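Activated BY transcription factor SSRB (Salmonella enterica, PDB 2WNW) belongs to glycosyl hydrolase family 30 and combines a TIM-barrel domain with a beta-sandwich domain. Local coordinates at residues A[137-146]-A[186-195]; A[234-245]-A[262-273]. All coordinates share one frame; numbering follows the deposited sequence.

Contact 1: residues A[137-146]-A[186-195]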
loop_
_atom_site.group_PDB
_atom_site.type_symbol
_atom_site.label_atom_id
_atom_site.label_comp_id
_atom_site.label_asym_id
_atom_site.label_seq_id
_atom_site.Cartn_x
_atom_site.Cartn_y
_atom_site.Cartn_z
ATOM N N MET A 137 -17.883 1.579 26.291
ATOM C CA MET A 137 -17.091 0.634 25.509
ATOM C C MET A 137 -18.005 -0.169 24.591
ATOM O O MET A 137 -19.115 -0.534 24.977
ATOM C CB MET A 137 -16.367 -0.360 26.419
ATOM C CG MET A 137 -15.253 0.202 27.261
ATOM S SD MET A 137 -14.453 -1.161 28.133
ATOM C CE MET A 137 -13.661 -2.003 26.748
ATOM N N LYS A 138 -17.534 -0.445 23.381
ATOM C CA LYS A 138 -18.299 -1.240 22.427
ATOM C C LYS A 138 -17.751 -2.661 22.570
ATOM O O LYS A 138 -16.587 -2.920 22.249
ATOM C CB LYS A 138 -18.075 -0.723 21.004
ATOM C CG LYS A 138 -18.799 -1.517 19.930
ATOM C CD LYS A 138 -18.413 -1.046 18.534
ATOM C CE LYS A 138 -19.099 -1.885 17.465
ATOM N NZ LYS A 138 -18.677 -1.518 16.084
ATOM N N LEU A 139 -18.588 -3.577 23.051
ATOM C CA LEU A 139 -18.161 -4.952 23.276
ATOM C C LEU A 139 -18.591 -5.943 22.197
ATOM O O LEU A 139 -19.726 -5.911 21.711
ATOM C CB LEU A 139 -18.672 -5.427 24.643
ATOM C CG LEU A 139 -18.377 -4.490 25.823
ATOM C CD1 LEU A 139 -19.021 -5.031 27.094
ATOM C CD2 LEU A 139 -16.876 -4.349 26.008
ATOM N N MET A 140 -17.668 -6.829 21.840
ATOM C CA MET A 140 -17.907 -7.852 20.831
ATOM C C MET A 140 -17.741 -9.236 21.454
ATOM O O MET A 140 -16.812 -9.466 22.227
ATOM C CB MET A 140 -16.911 -7.684 19.685
ATOM C CG MET A 140 -17.037 -8.714 18.573
ATOM S SD MET A 140 -15.815 -8.396 17.284
ATOM C CE MET A 140 -16.140 -9.721 16.129
ATOM N N ALA A 141 -18.643 -10.154 21.123
ATOM C CA ALA A 141 -18.570 -11.511 21.656
ATOM C C ALA A 141 -18.446 -12.492 20.499
ATOM O O ALA A 141 -19.117 -12.342 19.476
ATOM C CB ALA A 141 -19.815 -11.823 22.489
ATOM N N SER A 142 -17.574 -13.487 20.665
ATOM C CA SER A 142 -17.330 -14.504 19.644
ATOM C C SER A 142 -17.190 -15.878 20.287
ATOM O O SER A 142 -16.594 -16.008 21.354
ATOM C CB SER A 142 -16.027 -14.216 18.884
ATOM O OG SER A 142 -16.017 -12.928 18.300
ATOM N N PRO A 143 -17.733 -16.922 19.640
ATOM C CA PRO A 143 -17.628 -18.274 20.193
ATOM C C PRO A 143 -16.424 -18.997 19.593
ATOM O O PRO A 143 -16.053 -18.750 18.448
ATOM C CB PRO A 143 -18.930 -18.953 19.748
ATOM C CG PRO A 143 -19.742 -17.867 19.054
ATOM C CD PRO A 143 -18.731 -16.879 18.562
ATOM N N TRP A 144 -15.815 -19.878 20.375
ATOM C CA TRP A 144 -14.706 -20.682 19.896
ATOM C C TRP A 144 -15.303 -22.066 19.617
ATOM O O TRP A 144 -14.819 -22.811 18.764
ATOM C CB TRP A 144 -13.605 -20.770 20.957
ATOM C CG TRP A 144 -12.469 -19.784 20.764
ATOM C CD1 TRP A 144 -11.167 -20.089 20.485
ATOM C CD2 TRP A 144 -12.528 -18.351 20.873
ATOM N NE1 TRP A 144 -10.411 -18.941 20.417
ATOM C CE2 TRP A 144 -11.220 -17.861 20.651
ATOM C CE3 TRP A 144 -13.557 -17.436 21.136
ATOM C CZ2 TRP A 144 -10.911 -16.493 20.685
ATOM C CZ3 TRP A 144 -13.249 -16.070 21.170
ATOM C CH2 TRP A 144 -11.934 -15.616 20.945
ATOM N N SER A 145 -16.370 -22.407 20.337
ATOM C CA SER A 145 -17.029 -23.697 20.131
ATOM C C SER A 145 -18.359 -23.873 20.850
ATOM O O SER A 145 -18.525 -23.433 21.985
ATOM C CB SER A 145 -16.110 -24.851 20.557
ATOM O OG SER A 145 -16.786 -26.104 20.457
ATOM N N PRO A 146 -19.336 -24.504 20.175
ATOM C CA PRO A 146 -20.652 -24.754 20.770
ATOM C C PRO A 146 -20.421 -25.870 21.792
ATOM O O PRO A 146 -19.325 -26.435 21.852
ATOM C CB PRO A 146 -21.486 -25.250 19.585
ATOM C CG PRO A 146 -20.830 -24.596 18.395
ATOM C CD PRO A 146 -19.356 -24.763 18.725
ATOM N N ILE A 186 -23.994 -5.517 31.290
ATOM C CA ILE A 186 -23.035 -5.601 30.191
ATOM C C ILE A 186 -23.756 -5.737 28.854
ATOM O O ILE A 186 -24.367 -6.771 28.562
ATOM C CB ILE A 186 -22.085 -6.803 30.375
ATOM C CG1 ILE A 186 -21.422 -6.730 31.754
ATOM C CG2 ILE A 186 -21.020 -6.800 29.283
ATOM C CD1 ILE A 186 -20.628 -7.973 32.123
ATOM N N ASN A 187 -23.689 -4.683 28.047
ATOM C CA ASN A 187 -24.338 -4.685 26.742
ATOM C C ASN A 187 -23.339 -5.013 25.644
ATOM O O ASN A 187 -22.235 -4.470 25.606
ATOM C CB ASN A 187 -24.983 -3.327 26.469
ATOM C CG ASN A 187 -26.032 -2.965 27.503
ATOM O OD1 ASN A 187 -26.978 -3.718 27.732
ATOM N ND2 ASN A 187 -25.869 -1.809 28.133
ATOM N N VAL A 188 -23.736 -5.914 24.756
ATOM C CA VAL A 188 -22.892 -6.328 23.645
ATOM C C VAL A 188 -23.412 -5.652 22.382
ATOM O O VAL A 188 -24.623 -5.583 22.164
ATOM C CB VAL A 188 -22.932 -7.866 23.486
ATOM C CG1 VAL A 188 -22.098 -8.306 22.284
ATOM C CG2 VAL A 188 -22.415 -8.517 24.759
ATOM N N GLN A 189 -22.503 -5.141 21.559
ATOM C CA GLN A 189 -22.906 -4.465 20.337
ATOM C C GLN A 189 -22.459 -5.183 19.074
ATOM O O GLN A 189 -22.858 -4.809 17.971
ATOM C CB GLN A 189 -22.368 -3.033 20.319
ATOM C CG GLN A 189 -22.804 -2.191 21.505
ATOM C CD GLN A 189 -22.351 -0.748 21.384
ATOM O OE1 GLN A 189 -22.243 -0.036 22.381
ATOM N NE2 GLN A 189 -22.093 -0.308 20.157
ATOM N N ALA A 190 -21.634 -6.213 19.224
ATOM C CA ALA A 190 -21.159 -6.949 18.060
ATOM C C ALA A 190 -20.912 -8.420 18.358
ATOM O O ALA A 190 -20.614 -8.798 19.492
ATOM C CB ALA A 190 -19.880 -6.314 17.529
ATOM N N LEU A 191 -21.037 -9.237 17.317
ATOM C CA LEU A 191 -20.817 -10.672 17.409
ATOM C C LEU A 191 -20.094 -11.153 16.162
ATOM O O LEU A 191 -20.107 -10.484 15.130
ATOM C CB LEU A 191 -22.154 -11.420 17.446
ATOM C CG LEU A 191 -23.179 -11.176 18.549
ATOM C CD1 LEU A 191 -24.509 -11.806 18.141
ATOM C CD2 LEU A 191 -22.671 -11.763 19.850
ATOM N N SER A 192 -19.441 -12.302 16.272
ATOM C CA SER A 192 -18.855 -12.930 15.101
ATOM C C SER A 192 -19.527 -14.297 15.217
ATOM O O SER A 192 -19.892 -14.716 16.321
ATOM C CB SER A 192 -17.324 -13.025 15.174
ATOM O OG SER A 192 -16.873 -14.003 16.088
ATOM N N VAL A 193 -19.745 -14.973 14.098
ATOM C CA VAL A 193 -20.400 -16.277 14.128
ATOM C C VAL A 193 -19.532 -17.343 14.774
ATOM O O VAL A 193 -20.013 -18.153 15.565
ATOM C CB VAL A 193 -20.764 -16.750 12.702
ATOM C CG1 VAL A 193 -21.174 -18.221 12.726
ATOM C CG2 VAL A 193 -21.899 -15.900 12.156
ATOM N N GLN A 194 -18.249 -17.330 14.438
ATOM C CA GLN A 194 -17.315 -18.319 14.952
ATOM C C GLN A 194 -15.876 -17.862 14.765
ATOM O O GLN A 194 -15.517 -17.307 13.725
ATOM C CB GLN A 194 -17.529 -19.642 14.209
ATOM C CG GLN A 194 -16.433 -20.679 14.387
ATOM C CD GLN A 194 -16.401 -21.264 15.784
ATOM O OE1 GLN A 194 -17.442 -21.545 16.371
ATOM N NE2 GLN A 194 -15.201 -21.478 16.311
ATOM N N ASN A 195 -15.057 -18.097 15.784
ATOM C CA ASN A 195 -13.648 -17.747 15.724
ATOM C C ASN A 195 -12.974 -18.752 14.784
ATOM O O ASN A 195 -13.125 -19.966 14.961
ATOM C CB ASN A 195 -13.023 -17.855 17.121
ATOM C CG ASN A 195 -11.520 -17.622 17.114
ATOM O OD1 ASN A 195 -11.051 -16.515 16.842
ATOM N ND2 ASN A 195 -10.758 -18.669 17.405
HETATM O O HOH W 1 -21.055 -2.620 23.989
#
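The extended Lys138 side chain crosses that of Gln189 at about a right angle, Lys138 CG 3.5 Å from Gln189 NE2, where strands 138-143 and 190-192, parallel neighbours in the TIM barrel, come together; the lysine amine continues to salt bridges with Glu234 and Asp46. Leu139 faces outward and presses CD1 tightly against Ile186 CG2, 3.5 Å away. The Leu139 carbonyl O accepts two backbone N-H groups, from Gln189 in the carbonyl plane and from Ala190 along a more bent path, while the N-H of Leu139 donates to a water that donates to Met137 O and Asn187 O. Met140 returns to the barrel interior beside Ala190. With CG anti to the backbone N (chi1 179°) and the rest of the chain extended, its CE ends 3.6 Å from Ser192 CB; Tyr236 packs on both Met140 and Ala190. Ala141 turns its methyl to the outer side, against Leu191 CD2 and Val188 CG1, with Tyr177 of helix 167-183 also touching it. Its N-H binds Ala190 O and its carbonyl takes the N-H of Ser192, continuing the parallel ladder. On the inner side, Ser142 OG donates to Ser192 OG over 2.6 Å and is also bonded to Arg87. Pro143 sets CD on Ser192 O, and its own carbonyl receives Asn195 N at 2.9 Å almost head-on. Trp144 then carries the Asn195 side chain over one face: amide and ring planes are 22° apart, and Asn195 CB lies 4.0 Å from the centroid of the Trp144 six-membered ring, a CH-pi contact; Trp144 NE1 hydrogen-bonds a glycerol, and Asn195 OD1 bonds Arg87. Finally Gln194 bends back at chi2, bringing NE2 from above the carbonyl plane to Trp144 O, 2.8 Å away.

Contact 2: residues A[234-245]-A[262-273]; sequences EIYIWDHDKDGL and INGLAFHWYTGD
Asp239, its CG swung roughly opposite the backbone N (chi1 -153°), meets His268, whose ring leaves opposite the carbonyl carbon (chi1 -54°), at the C-terminal ends of parallel TIM-barrel strands 234-239 and 264-268. His268 NE2 donates to Asp239 OD1 at 2.7 Å from above the carboxylate plane; carboxylate and ring stand steeply, 79° apart, and the backbone of Asp239 and His240 passes over one face of the imidazole. OD1 takes His268 and Ser293, and OD2 takes Arg87 and Ser192, so both oxygens have two partners. At the start of the pair, the Asn263 side chain joins the pairing: OD1 accepts Ile235 N at 2.8 Å from above the amide plane, while Asn263 N donates to Ile235 O. The ladder proceeds through Ile237 N to Gly264 O and Ala266 N to Ile237 O. On the outer face of the barrel, Ile237 CG1 packs on Leu265 CG and its CG2 on Ile262 CD1 (3.7 Å); on the inner face, Tyr236 CB lies against Ala266 CB. Beyond the strands, the loops bind each other. Lys242 runs past the Phe267 ring, CG to CD2 3.4 Å; its NZ donates to Asp273 O, in the carbonyl plane and on a lone pair, and forms a salt bridge with Asp316. A water links Lys242 N, Thr271 OG1 and Gly272 O. The Thr271 hydroxyl, in turn, donates to the anti side of Asp243 OD2 at 2.6 Å.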
loop_
_atom_site.group_PDB
_atom_site.type_symbol
_atom_site.label_atom_id
_atom_site.label_comp_id
_atom_site.label_asym_id
_atom_site.label_seq_id
_atom_site.Cartn_x
_atom_site.Cartn_y
_atom_site.Cartn_z
ATOM N N GLU A 234 -24.256 -5.729 15.532
ATOM C CA GLU A 234 -23.440 -5.900 14.334
ATOM C C GLU A 234 -22.995 -7.355 14.303
ATOM O O GLU A 234 -22.714 -7.942 15.349
ATOM C CB GLU A 234 -22.186 -5.013 14.359
ATOM C CG GLU A 234 -22.424 -3.512 14.400
ATOM C CD GLU A 234 -21.146 -2.726 14.149
ATOM O OE1 GLU A 234 -20.047 -3.274 14.389
ATOM O OE2 GLU A 234 -21.233 -1.556 13.720
ATOM N N ILE A 235 -22.943 -7.940 13.112
ATOM C CA ILE A 235 -22.489 -9.318 12.972
ATOM C C ILE A 235 -21.339 -9.369 11.972
ATOM O O ILE A 235 -21.444 -8.845 10.858
ATOM C CB ILE A 235 -23.613 -10.257 12.486
ATOM C CG1 ILE A 235 -24.729 -10.329 13.536
ATOM C CG2 ILE A 235 -23.047 -11.655 12.240
ATOM C CD1 ILE A 235 -25.896 -11.232 13.137
ATOM N N TYR A 236 -20.239 -9.988 12.389
ATOM C CA TYR A 236 -19.053 -10.128 11.547
ATOM C C TYR A 236 -18.829 -11.595 11.202
ATOM O O TYR A 236 -19.177 -12.484 11.983
ATOM C CB TYR A 236 -17.811 -9.602 12.281
ATOM C CG TYR A 236 -17.793 -8.106 12.486
ATOM C CD1 TYR A 236 -17.119 -7.270 11.593
ATOM C CD2 TYR A 236 -18.475 -7.525 13.551
ATOM C CE1 TYR A 236 -17.130 -5.884 11.758
ATOM C CE2 TYR A 236 -18.495 -6.144 13.728
ATOM C CZ TYR A 236 -17.823 -5.333 12.829
ATOM O OH TYR A 236 -17.859 -3.965 12.999
ATOM N N ILE A 237 -18.258 -11.840 10.025
ATOM C CA ILE A 237 -17.945 -13.195 9.593
ATOM C C ILE A 237 -16.437 -13.292 9.338
ATOM O O ILE A 237 -15.718 -12.297 9.469
ATOM C CB ILE A 237 -18.730 -13.597 8.317
ATOM C CG1 ILE A 237 -18.466 -12.600 7.189
ATOM C CG2 ILE A 237 -20.227 -13.671 8.633
ATOM C CD1 ILE A 237 -19.091 -13.013 5.865
ATOM N N TRP A 238 -15.984 -14.490 8.970
ATOM C CA TRP A 238 -14.578 -14.823 8.717
ATOM C C TRP A 238 -13.856 -14.957 10.054
ATOM O O TRP A 238 -13.645 -16.068 10.528
ATOM C CB TRP A 238 -13.871 -13.778 7.835
ATOM C CG TRP A 238 -12.438 -14.162 7.472
ATOM C CD1 TRP A 238 -11.323 -13.381 7.603
ATOM C CD2 TRP A 238 -11.984 -15.413 6.919
ATOM N NE1 TRP A 238 -10.209 -14.064 7.172
ATOM C CE2 TRP A 238 -10.585 -15.308 6.747
ATOM C CE3 TRP A 238 -12.622 -16.608 6.554
ATOM C CZ2 TRP A 238 -9.813 -16.354 6.224
ATOM C CZ3 TRP A 238 -11.857 -17.647 6.036
ATOM C CH2 TRP A 238 -10.462 -17.511 5.875
ATOM N N ASP A 239 -13.486 -13.832 10.662
ATOM C CA ASP A 239 -12.809 -13.841 11.962
ATOM C C ASP A 239 -11.606 -14.784 11.902
ATOM O O ASP A 239 -11.408 -15.627 12.781
ATOM C CB ASP A 239 -13.793 -14.304 13.050
ATOM C CG ASP A 239 -13.462 -13.752 14.432
ATOM O OD1 ASP A 239 -12.453 -13.034 14.577
ATOM O OD2 ASP A 239 -14.223 -14.038 15.380
ATOM N N HIS A 240 -10.805 -14.634 10.851
ATOM C CA HIS A 240 -9.633 -15.473 10.652
ATOM C C HIS A 240 -8.535 -14.631 9.996
ATOM O O HIS A 240 -8.678 -13.412 9.860
ATOM C CB HIS A 240 -10.020 -16.682 9.791
ATOM C CG HIS A 240 -9.016 -17.795 9.807
ATOM N ND1 HIS A 240 -8.365 -18.202 10.953
ATOM C CD2 HIS A 240 -8.584 -18.619 8.822
ATOM C CE1 HIS A 240 -7.580 -19.226 10.677
ATOM N NE2 HIS A 240 -7.695 -19.500 9.388
ATOM N N ASP A 241 -7.448 -15.266 9.578
ATOM C CA ASP A 241 -6.325 -14.532 8.993
ATOM C C ASP A 241 -6.591 -13.800 7.676
ATOM O O ASP A 241 -7.488 -14.151 6.922
ATOM C CB ASP A 241 -5.134 -15.475 8.867
ATOM C CG ASP A 241 -4.861 -16.212 10.162
ATOM O OD1 ASP A 241 -4.790 -15.541 11.214
ATOM O OD2 ASP A 241 -4.724 -17.452 10.136
ATOM N N LYS A 242 -5.778 -12.784 7.404
ATOM C CA LYS A 242 -5.951 -11.959 6.215
ATOM C C LYS A 242 -5.718 -12.596 4.843
ATOM O O LYS A 242 -6.175 -12.062 3.833
ATOM C CB LYS A 242 -5.101 -10.689 6.362
ATOM C CG LYS A 242 -5.621 -9.762 7.459
ATOM C CD LYS A 242 -4.782 -8.491 7.589
ATOM C CE LYS A 242 -3.549 -8.725 8.445
ATOM N NZ LYS A 242 -2.670 -7.518 8.463
ATOM N N ASP A 243 -5.033 -13.734 4.796
ATOM C CA ASP A 243 -4.764 -14.389 3.515
ATOM C C ASP A 243 -6.009 -14.930 2.795
ATOM O O ASP A 243 -6.002 -15.077 1.572
ATOM C CB ASP A 243 -3.748 -15.515 3.715
ATOM C CG ASP A 243 -4.280 -16.623 4.597
ATOM O OD1 ASP A 243 -4.822 -17.611 4.056
ATOM O OD2 ASP A 243 -4.166 -16.496 5.835
ATOM N N GLY A 244 -7.075 -15.216 3.539
ATOM C CA GLY A 244 -8.281 -15.744 2.913
ATOM C C GLY A 244 -9.448 -14.774 2.901
ATOM O O GLY A 244 -10.589 -15.147 2.611
ATOM N N LEU A 245 -9.150 -13.517 3.198
ATOM C CA LEU A 245 -10.151 -12.457 3.271
ATOM C C LEU A 245 -11.019 -12.251 2.020
ATOM O O LEU A 245 -12.252 -12.307 2.092
ATOM C CB LEU A 245 -9.443 -11.150 3.633
ATOM C CG LEU A 245 -10.196 -10.037 4.354
ATOM C CD1 LEU A 245 -10.946 -10.592 5.552
ATOM C CD2 LEU A 245 -9.185 -8.978 4.794
ATOM N N ILE A 262 -25.264 -9.001 7.168
ATOM C CA ILE A 262 -23.929 -9.034 7.761
ATOM C C ILE A 262 -23.235 -7.677 7.625
ATOM O O ILE A 262 -23.184 -7.108 6.535
ATOM C CB ILE A 262 -23.102 -10.145 7.091
ATOM C CG1 ILE A 262 -23.770 -11.496 7.373
ATOM C CG2 ILE A 262 -21.666 -10.119 7.588
ATOM C CD1 ILE A 262 -23.153 -12.660 6.636
ATOM N N ASN A 263 -22.699 -7.175 8.738
ATOM C CA ASN A 263 -22.046 -5.863 8.783
ATOM C C ASN A 263 -20.618 -5.798 8.247
ATOM O O ASN A 263 -20.143 -4.726 7.868
ATOM C CB ASN A 263 -22.049 -5.324 10.217
ATOM C CG ASN A 263 -23.442 -5.257 10.819
ATOM O OD1 ASN A 263 -24.035 -6.279 11.167
ATOM N ND2 ASN A 263 -23.971 -4.046 10.942
ATOM N N GLY A 264 -19.923 -6.926 8.224
ATOM C CA GLY A 264 -18.563 -6.902 7.722
ATOM C C GLY A 264 -17.776 -8.146 8.057
ATOM O O GLY A 264 -18.347 -9.183 8.389
ATOM N N LEU A 265 -16.455 -8.046 7.958
ATOM C CA LEU A 265 -15.607 -9.188 8.260
ATOM C C LEU A 265 -14.582 -8.822 9.308
ATOM O O LEU A 265 -14.089 -7.695 9.342
ATOM C CB LEU A 265 -14.875 -9.681 7.010
ATOM C CG LEU A 265 -15.697 -10.176 5.815
ATOM C CD1 LEU A 265 -16.112 -8.993 4.952
ATOM C CD2 LEU A 265 -14.851 -11.143 5.000
ATOM N N ALA A 266 -14.278 -9.780 10.176
ATOM C CA ALA A 266 -13.273 -9.577 11.208
ATOM C C ALA A 266 -12.061 -10.370 10.733
ATOM O O ALA A 266 -12.211 -11.350 10.010
ATOM C CB ALA A 266 -13.769 -10.115 12.536
ATOM N N PHE A 267 -10.859 -9.949 11.111
ATOM C CA PHE A 267 -9.673 -10.683 10.692
ATOM C C PHE A 267 -8.556 -10.635 11.719
ATOM O O PHE A 267 -8.537 -9.769 12.596
ATOM C CB PHE A 267 -9.164 -10.180 9.334
ATOM C CG PHE A 267 -8.897 -8.699 9.287
ATOM C CD1 PHE A 267 -9.862 -7.820 8.808
ATOM C CD2 PHE A 267 -7.682 -8.186 9.730
ATOM C CE1 PHE A 267 -9.619 -6.445 8.765
ATOM C CE2 PHE A 267 -7.428 -6.812 9.693
ATOM C CZ PHE A 267 -8.401 -5.944 9.209
ATOM N N HIS A 268 -7.635 -11.587 11.601
ATOM C CA HIS A 268 -6.494 -11.714 12.502
ATOM C C HIS A 268 -5.211 -11.515 11.694
ATOM O O HIS A 268 -5.264 -11.338 10.474
ATOM C CB HIS A 268 -6.500 -13.103 13.151
ATOM C CG HIS A 268 -7.790 -13.450 13.835
ATOM N ND1 HIS A 268 -8.060 -14.715 14.314
ATOM C CD2 HIS A 268 -8.884 -12.700 14.114
ATOM C CE1 HIS A 268 -9.265 -14.730 14.857
ATOM N NE2 HIS A 268 -9.787 -13.519 14.749
ATOM N N TRP A 269 -4.058 -11.568 12.360
ATOM C CA TRP A 269 -2.790 -11.341 11.668
ATOM C C TRP A 269 -1.817 -12.512 11.648
ATOM O O TRP A 269 -0.666 -12.348 11.253
ATOM C CB TRP A 269 -2.068 -10.134 12.289
ATOM C CG TRP A 269 -1.470 -10.364 13.676
ATOM C CD1 TRP A 269 -1.089 -11.560 14.230
ATOM C CD2 TRP A 269 -1.100 -9.354 14.627
ATOM N NE1 TRP A 269 -0.500 -11.354 15.459
ATOM C CE2 TRP A 269 -0.494 -10.009 15.726
ATOM C CE3 TRP A 269 -1.216 -7.955 14.654
ATOM C CZ2 TRP A 269 -0.005 -9.314 16.842
ATOM C CZ3 TRP A 269 -0.727 -7.262 15.769
ATOM C CH2 TRP A 269 -0.132 -7.945 16.842
ATOM N N TYR A 270 -2.271 -13.692 12.043
ATOM C CA TYR A 270 -1.370 -14.833 12.146
ATOM C C TYR A 270 -0.664 -15.367 10.900
ATOM O O TYR A 270 0.247 -16.185 11.029
ATOM C CB TYR A 270 -2.078 -15.963 12.900
ATOM C CG TYR A 270 -2.554 -15.519 14.275
ATOM C CD1 TYR A 270 -3.914 -15.431 14.571
ATOM C CD2 TYR A 270 -1.643 -15.151 15.266
ATOM C CE1 TYR A 270 -4.356 -14.986 15.822
ATOM C CE2 TYR A 270 -2.072 -14.705 16.518
ATOM C CZ TYR A 270 -3.431 -14.625 16.787
ATOM O OH TYR A 270 -3.860 -14.183 18.017
ATOM N N THR A 271 -1.052 -14.918 9.708
ATOM C CA THR A 271 -0.369 -15.373 8.494
ATOM C C THR A 271 0.372 -14.233 7.785
ATOM O O THR A 271 0.798 -14.370 6.638
ATOM C CB THR A 271 -1.333 -16.045 7.488
ATOM O OG1 THR A 271 -2.367 -15.130 7.111
ATOM C CG2 THR A 271 -1.948 -17.305 8.102
ATOM N N GLY A 272 0.528 -13.107 8.470
ATOM C CA GLY A 272 1.250 -12.000 7.868
ATOM C C GLY A 272 0.431 -10.785 7.483
ATOM O O GLY A 272 -0.750 -10.673 7.820
ATOM N N ASP A 273 1.077 -9.883 6.746
ATOM C CA ASP A 273 0.487 -8.619 6.310
ATOM C C ASP A 273 -0.767 -8.710 5.441
ATOM O O ASP A 273 -1.865 -8.383 5.893
ATOM C CB ASP A 273 1.542 -7.784 5.566
ATOM C CG ASP A 273 2.780 -7.494 6.411
ATOM O OD1 ASP A 273 2.780 -7.815 7.621
ATOM O OD2 ASP A 273 3.757 -6.932 5.859
HETATM O O HOH W 2 -2.748 -12.676 8.241
#

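In the fold
Both contacts belong to the eight-stranded parallel TIM barrel, where contact 1 joins its third and fourth strands and contact 2 its fifth and sixth. They come in series along the chain, with helix 210-227 lying between segments 186-195 and 234-245, and their centres are about 14 Å apart. Strands 190-192 and 234-239 are neighbours, so the two pairs form one continuous run of barrel wall, joined by a probable hydrogen bond from Tyr236 N to Leu191 O, 2.8 Å. Toward the C-terminal strand ends, Ser192 OG lies 2.7 Å from Asp239 OD2, a probable hydrogen bond, and Asn195 packs on His268. Ser142, Ser192, Asn195, Asp239 and His268 thus gather there, with Arg87 bonded to Ser142, Asn195 and Asp239.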